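Local atomic coordinates of ubiquitin-conjugating enzyme (Plasmodium vivax, PDB entry 2FO3), a protein that probably carries activated ubiquitin as a thioester and hands it on for attachment to target proteins, the role of an E2 ubiquitin-conjugating enzyme. Residues R10-E14 with D64-K68; Y50-Y55 with K77-H81. Residue numbers count along the deposited sequence, not the author numbering.

Interaction 1: residues R10-E14 with D64-K68; sequences RIQKE and DYPLK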
loop_
_atom_site.group_PDB
_atom_site.type_symbol
_atom_site.label_atom_id
_atom_site.label_comp_id
_atom_site.label_asym_id
_atom_site.label_seq_id
_atom_site.Cartn_x
_atom_site.Cartn_y
_atom_site.Cartn_z
ATOM N N ARG A 10 -16.615 0.661 -4.535
ATOM C CA ARG A 10 -15.570 -0.318 -4.303
ATOM C C ARG A 10 -14.565 0.193 -3.217
ATOM O O ARG A 10 -14.064 -0.598 -2.416
ATOM C CB ARG A 10 -14.869 -0.673 -5.620
ATOM C CG ARG A 10 -13.657 -1.551 -5.450
ATOM C CD ARG A 10 -13.986 -2.959 -4.952
ATOM N NE ARG A 10 -12.738 -3.700 -4.945
ATOM C CZ ARG A 10 -12.208 -4.287 -6.013
ATOM N NH1 ARG A 10 -12.857 -4.312 -7.172
ATOM N NH2 ARG A 10 -11.053 -4.896 -5.904
ATOM N N ILE A 11 -14.320 1.505 -3.182
ATOM C CA ILE A 11 -13.422 2.101 -2.173
ATOM C C ILE A 11 -13.960 1.823 -0.743
ATOM O O ILE A 11 -13.207 1.397 0.150
ATOM C CB ILE A 11 -13.113 3.643 -2.445
ATOM C CG1 ILE A 11 -12.263 3.808 -3.734
ATOM C CG2 ILE A 11 -12.421 4.288 -1.235
ATOM C CD1 ILE A 11 -12.072 5.308 -4.188
ATOM N N GLN A 12 -15.265 2.024 -0.554
ATOM C CA GLN A 12 -15.905 1.731 0.761
ATOM C C GLN A 12 -15.764 0.241 1.158
ATOM O O GLN A 12 -15.475 -0.088 2.320
ATOM C CB GLN A 12 -17.382 2.158 0.752
ATOM C CG GLN A 12 -18.047 2.017 2.115
ATOM C CD GLN A 12 -17.572 3.024 3.158
ATOM O OE1 GLN A 12 -16.819 3.974 2.852
ATOM N NE2 GLN A 12 -18.033 2.834 4.412
ATOM N N LYS A 13 -15.945 -0.656 0.183
ATOM C CA LYS A 13 -15.773 -2.099 0.409
ATOM C C LYS A 13 -14.333 -2.412 0.839
ATOM O O LYS A 13 -14.085 -3.150 1.801
ATOM C CB LYS A 13 -16.119 -2.858 -0.886
ATOM C CG LYS A 13 -17.607 -2.777 -1.250
ATOM C CD LYS A 13 -17.901 -3.408 -2.633
ATOM C CE LYS A 13 -19.395 -3.476 -2.886
ATOM N NZ LYS A 13 -19.950 -2.105 -3.012
ATOM N N GLU A 14 -13.367 -1.838 0.115
ATOM C CA GLU A 14 -11.947 -1.995 0.484
ATOM C C GLU A 14 -11.629 -1.416 1.888
ATOM O O GLU A 14 -10.817 -2.000 2.654
ATOM C CB GLU A 14 -11.050 -1.341 -0.593
ATOM C CG GLU A 14 -11.110 -2.045 -1.956
ATOM C CD GLU A 14 -10.586 -3.470 -1.933
ATOM O OE1 GLU A 14 -9.722 -3.798 -1.099
ATOM O OE2 GLU A 14 -11.044 -4.268 -2.768
ATOM N N ASP A 64 -10.796 5.659 -12.736
ATOM C CA ASP A 64 -11.171 4.377 -13.364
ATOM C C ASP A 64 -10.983 3.156 -12.450
ATOM O O ASP A 64 -11.132 2.001 -12.900
ATOM C CB ASP A 64 -10.379 4.165 -14.665
ATOM C CG ASP A 64 -10.894 5.003 -15.812
ATOM O OD1 ASP A 64 -11.802 5.835 -15.602
ATOM O OD2 ASP A 64 -10.393 4.819 -16.945
ATOM N N TYR A 65 -10.643 3.403 -11.177
ATOM C CA TYR A 65 -10.553 2.317 -10.197
ATOM C C TYR A 65 -11.929 1.609 -10.119
ATOM O O TYR A 65 -12.978 2.283 -10.081
ATOM C CB TYR A 65 -10.120 2.854 -8.806
ATOM C CG TYR A 65 -9.950 1.759 -7.789
ATOM C CD1 TYR A 65 -8.828 0.943 -7.809
ATOM C CD2 TYR A 65 -10.922 1.548 -6.777
ATOM C CE1 TYR A 65 -8.681 -0.099 -6.871
ATOM C CE2 TYR A 65 -10.785 0.480 -5.829
ATOM C CZ TYR A 65 -9.676 -0.325 -5.900
ATOM O OH TYR A 65 -9.490 -1.363 -5.015
ATOM N N PRO A 66 -11.946 0.259 -10.034
ATOM C CA PRO A 66 -10.885 -0.721 -9.888
ATOM C C PRO A 66 -10.292 -1.320 -11.180
ATOM O O PRO A 66 -9.358 -2.110 -11.099
ATOM C CB PRO A 66 -11.573 -1.833 -9.090
ATOM C CG PRO A 66 -13.011 -1.793 -9.552
ATOM C CD PRO A 66 -13.279 -0.389 -10.035
ATOM N N LEU A 67 -10.817 -0.957 -12.344
ATOM C CA LEU A 67 -10.277 -1.494 -13.612
ATOM C C LEU A 67 -8.854 -0.996 -13.808
ATOM O O LEU A 67 -7.989 -1.710 -14.281
ATOM C CB LEU A 67 -11.187 -1.121 -14.795
ATOM C CG LEU A 67 -12.521 -1.886 -14.814
ATOM C CD1 LEU A 67 -13.216 -1.620 -16.144
ATOM C CD2 LEU A 67 -12.358 -3.405 -14.605
ATOM N N LYS A 68 -8.616 0.232 -13.398
ATOM C CA LYS A 68 -7.270 0.744 -13.333
ATOM C C LYS A 68 -6.764 0.585 -11.884
ATOM O O LYS A 68 -7.533 0.783 -10.917
ATOM C CB LYS A 68 -7.202 2.185 -13.854
ATOM C CG LYS A 68 -7.026 2.293 -15.398
ATOM C CD LYS A 68 -8.080 1.504 -16.206
ATOM C CE LYS A 68 -7.653 1.312 -17.684
ATOM N NZ LYS A 68 -8.519 0.309 -18.448
#
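Tyr65 reaches out of the loop between strands 54-60 and 71-74 and lays its side chain along the first turn of helix 10-20, where it gives up more surface than any other residue of the contact. Arg10 packs against it, CG 3.5 Å from Tyr65 CE2. Its t chi1 swings the chain past the ring, so that the phenol oxygen lies over one face of the guanidinium, Tyr65 OH standing 4.1 Å from Arg10 CZ. Next along the helix, Ile11 adds an apolar touch, CG1 to Tyr65 CD2 at 4.0 Å, while Glu14 CG comes within 3.5 Å of Tyr65 OH. Pro66 touches the tip of the arginine, its CB 3.4 Å from Arg10 NH1. The peptide bond between Tyr65 and Pro66 is cis and brings their CA atoms to 3.1 Å, so these successive side chains can both face the helix. Across the two segments the association is by van der Waals contact; the charged ends pair within the helix, Arg10 NE donating to Glu14 OE2 at 2.8 Å in an i to i+4 salt bridge, and both have further partners. Arg10 NH2 also bonds Pro101 O, Glu14 OE1 accepts from Ile105 N at the start of helix 105-116, and Phe61 meets the Tyr65 ring edge-to-face. Tyr65-Pro66 belongs to the proline-rich YPxxPP sequence of E2 enzymes, and its packing on the N-terminal helix is characteristic of the UBC fold, the domain this chain represents of a longer protein.

Interaction 2: residues Y50-Y55 with K77-H81; sequences YANEVY and KPPKH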
loop_
_atom_site.group_PDB
_atom_site.type_symbol
_atom_site.label_atom_id
_atom_site.label_comp_id
_atom_site.label_asym_id
_atom_site.label_seq_id
_atom_site.Cartn_x
_atom_site.Cartn_y
_atom_site.Cartn_z
ATOM N N TYR A 50 14.127 -4.185 8.169
ATOM C CA TYR A 50 13.446 -2.907 8.419
ATOM C C TYR A 50 12.818 -2.840 9.813
ATOM O O TYR A 50 12.032 -1.934 10.099
ATOM C CB TYR A 50 12.375 -2.661 7.348
ATOM C CG TYR A 50 12.926 -2.731 5.964
ATOM C CD1 TYR A 50 13.694 -1.679 5.443
ATOM C CD2 TYR A 50 12.727 -3.865 5.177
ATOM C CE1 TYR A 50 14.227 -1.749 4.148
ATOM C CE2 TYR A 50 13.254 -3.950 3.890
ATOM C CZ TYR A 50 14.003 -2.894 3.384
ATOM O OH TYR A 50 14.524 -2.993 2.127
ATOM N N ALA A 51 13.156 -3.806 10.659
ATOM C CA ALA A 51 12.604 -3.916 12.027
ATOM C C ALA A 51 12.487 -2.583 12.764
ATOM O O ALA A 51 13.468 -1.841 12.877
ATOM C CB ALA A 51 13.427 -4.924 12.864
ATOM N N ASN A 52 11.266 -2.285 13.232
ATOM C CA ASN A 52 10.967 -1.096 14.040
ATOM C C ASN A 52 11.033 0.249 13.307
ATOM O O ASN A 52 10.717 1.280 13.890
ATOM C CB ASN A 52 11.852 -1.064 15.305
ATOM C CG ASN A 52 11.461 -2.118 16.312
ATOM O OD1 ASN A 52 12.194 -3.085 16.531
ATOM N ND2 ASN A 52 10.289 -1.950 16.921
ATOM N N GLU A 53 11.441 0.236 12.039
ATOM C CA GLU A 53 11.469 1.456 11.231
ATOM C C GLU A 53 10.056 1.761 10.706
ATOM O O GLU A 53 9.326 0.855 10.326
ATOM C CB GLU A 53 12.482 1.323 10.075
ATOM C CG GLU A 53 13.907 0.931 10.531
ATOM C CD GLU A 53 14.903 0.826 9.396
ATOM O OE1 GLU A 53 14.502 0.580 8.239
ATOM O OE2 GLU A 53 16.110 0.981 9.663
ATOM N N VAL A 54 9.681 3.037 10.676
ATOM C CA VAL A 54 8.346 3.414 10.233
ATOM C C VAL A 54 8.392 3.837 8.787
ATOM O O VAL A 54 9.237 4.652 8.408
ATOM C CB VAL A 54 7.736 4.534 11.120
ATOM C CG1 VAL A 54 6.414 5.084 10.533
ATOM C CG2 VAL A 54 7.536 4.022 12.551
ATOM N N TYR A 55 7.506 3.244 7.973
ATOM C CA TYR A 55 7.331 3.652 6.583
ATOM C C TYR A 55 5.868 3.935 6.297
ATOM O O TYR A 55 4.970 3.304 6.864
ATOM C CB TYR A 55 7.939 2.608 5.600
ATOM C CG TYR A 55 9.414 2.432 5.829
ATOM C CD1 TYR A 55 10.332 3.391 5.363
ATOM C CD2 TYR A 55 9.907 1.345 6.564
ATOM C CE1 TYR A 55 11.706 3.253 5.612
ATOM C CE2 TYR A 55 11.274 1.197 6.807
ATOM C CZ TYR A 55 12.157 2.159 6.334
ATOM O OH TYR A 55 13.482 2.022 6.563
ATOM N N LYS A 77 11.148 9.195 4.157
ATOM C CA LYS A 77 12.125 8.495 3.299
ATOM C C LYS A 77 11.636 7.083 3.006
ATOM O O LYS A 77 11.168 6.394 3.911
ATOM C CB LYS A 77 13.478 8.345 4.004
ATOM C CG LYS A 77 14.267 9.622 4.274
ATOM C CD LYS A 77 14.716 10.265 2.997
ATOM C CE LYS A 77 16.022 11.054 3.236
ATOM N NZ LYS A 77 16.176 12.147 2.201
ATOM N N PRO A 78 11.780 6.626 1.741
ATOM C CA PRO A 78 11.316 5.265 1.508
ATOM C C PRO A 78 12.309 4.184 2.017
ATOM O O PRO A 78 13.529 4.462 2.200
ATOM C CB PRO A 78 11.127 5.208 -0.001
ATOM C CG PRO A 78 12.088 6.262 -0.572
ATOM C CD PRO A 78 12.326 7.273 0.526
ATOM N N PRO A 79 11.808 2.942 2.213
ATOM C CA PRO A 79 12.704 1.878 2.609
ATOM C C PRO A 79 13.720 1.742 1.507
ATOM O O PRO A 79 13.391 1.980 0.342
ATOM C CB PRO A 79 11.790 0.637 2.675
ATOM C CG PRO A 79 10.549 1.008 1.920
ATOM C CD PRO A 79 10.405 2.478 2.065
ATOM N N LYS A 80 14.948 1.413 1.866
ATOM C CA LYS A 80 15.982 1.178 0.870
ATOM C C LYS A 80 15.851 -0.243 0.449
ATOM O O LYS A 80 16.048 -1.156 1.272
ATOM C CB LYS A 80 17.373 1.485 1.448
ATOM C CG LYS A 80 17.676 2.968 1.420
ATOM C CD LYS A 80 19.048 3.289 1.913
ATOM C CE LYS A 80 19.349 4.789 1.727
ATOM N NZ LYS A 80 19.263 5.271 0.274
ATOM N N HIS A 81 15.474 -0.417 -0.830
ATOM C CA HIS A 81 15.151 -1.708 -1.411
ATOM C C HIS A 81 15.326 -1.646 -2.919
ATOM O O HIS A 81 15.030 -0.627 -3.560
ATOM C CB HIS A 81 13.686 -2.083 -1.058
ATOM C CG HIS A 81 13.344 -3.511 -1.332
ATOM N ND1 HIS A 81 12.954 -3.956 -2.579
ATOM C CD2 HIS A 81 13.355 -4.595 -0.529
ATOM C CE1 HIS A 81 12.725 -5.256 -2.524
ATOM N NE2 HIS A 81 12.965 -5.668 -1.294
HETATM O O HOH W 1 9.962 6.512 6.355
HETATM O O HOH W 2 15.640 1.416 4.510
#
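Tyr55, at the start of strand 54-60, covers Pro79 with its ring: Pro79 CB sits 3.9 Å from the ring centroid and 10° off the normal, a CH-pi contact, and Tyr55 CD1 is 3.4 Å from Pro79 CD. Tyr50 CE1 is 3.7 Å from Pro79 CB, and Tyr50 OH donates a short 2.5 Å hydrogen bond to Lys80 O, with His81 CD2 3.3 Å from that OH. Between the two tyrosines a type II turn, Tyr50 to Glu53, reverses the chain. Tyr55 OH donates to Glu53 OE1 at a very short 2.4 Å and accepts from a water at 3.0 Å, which accepts from Lys80 N at 2.7 Å. His81 ND1 bonds His83 N; by sequence they probably correspond to the first and third positions of the E2 HPN motif, with histidine replacing the asparagine. Leu116 packs on Tyr50, Pro79 and His81, and Phe74 on Tyr55 and Pro79, so the cluster joins the start of inner strand 54-60, edge strand 71-74, the 77-81 loop and the end of helix 105-116.

Interactions 1 and 2 lie on opposite sides of the chain's centre, 27 Å between their centres and about 17 Å between nearest atoms. Their segments alternate along the sequence, and strand 54-60 leads from one to the other: Tyr55 lies at its start in interaction 2, and the loop of interaction 1 follows its end. Helix 105-116 is met at both ends, through Ile105 in interaction 1 and Leu116 in interaction 2. In E2 enzymes, the N-terminal helix and the loop corresponding to 64-68 help form the surface that meets E1 and E3 partners, as is probable here, whereas 77-81 ends at the first position of the HPN-like segment, which in this family precedes the catalytic cysteine.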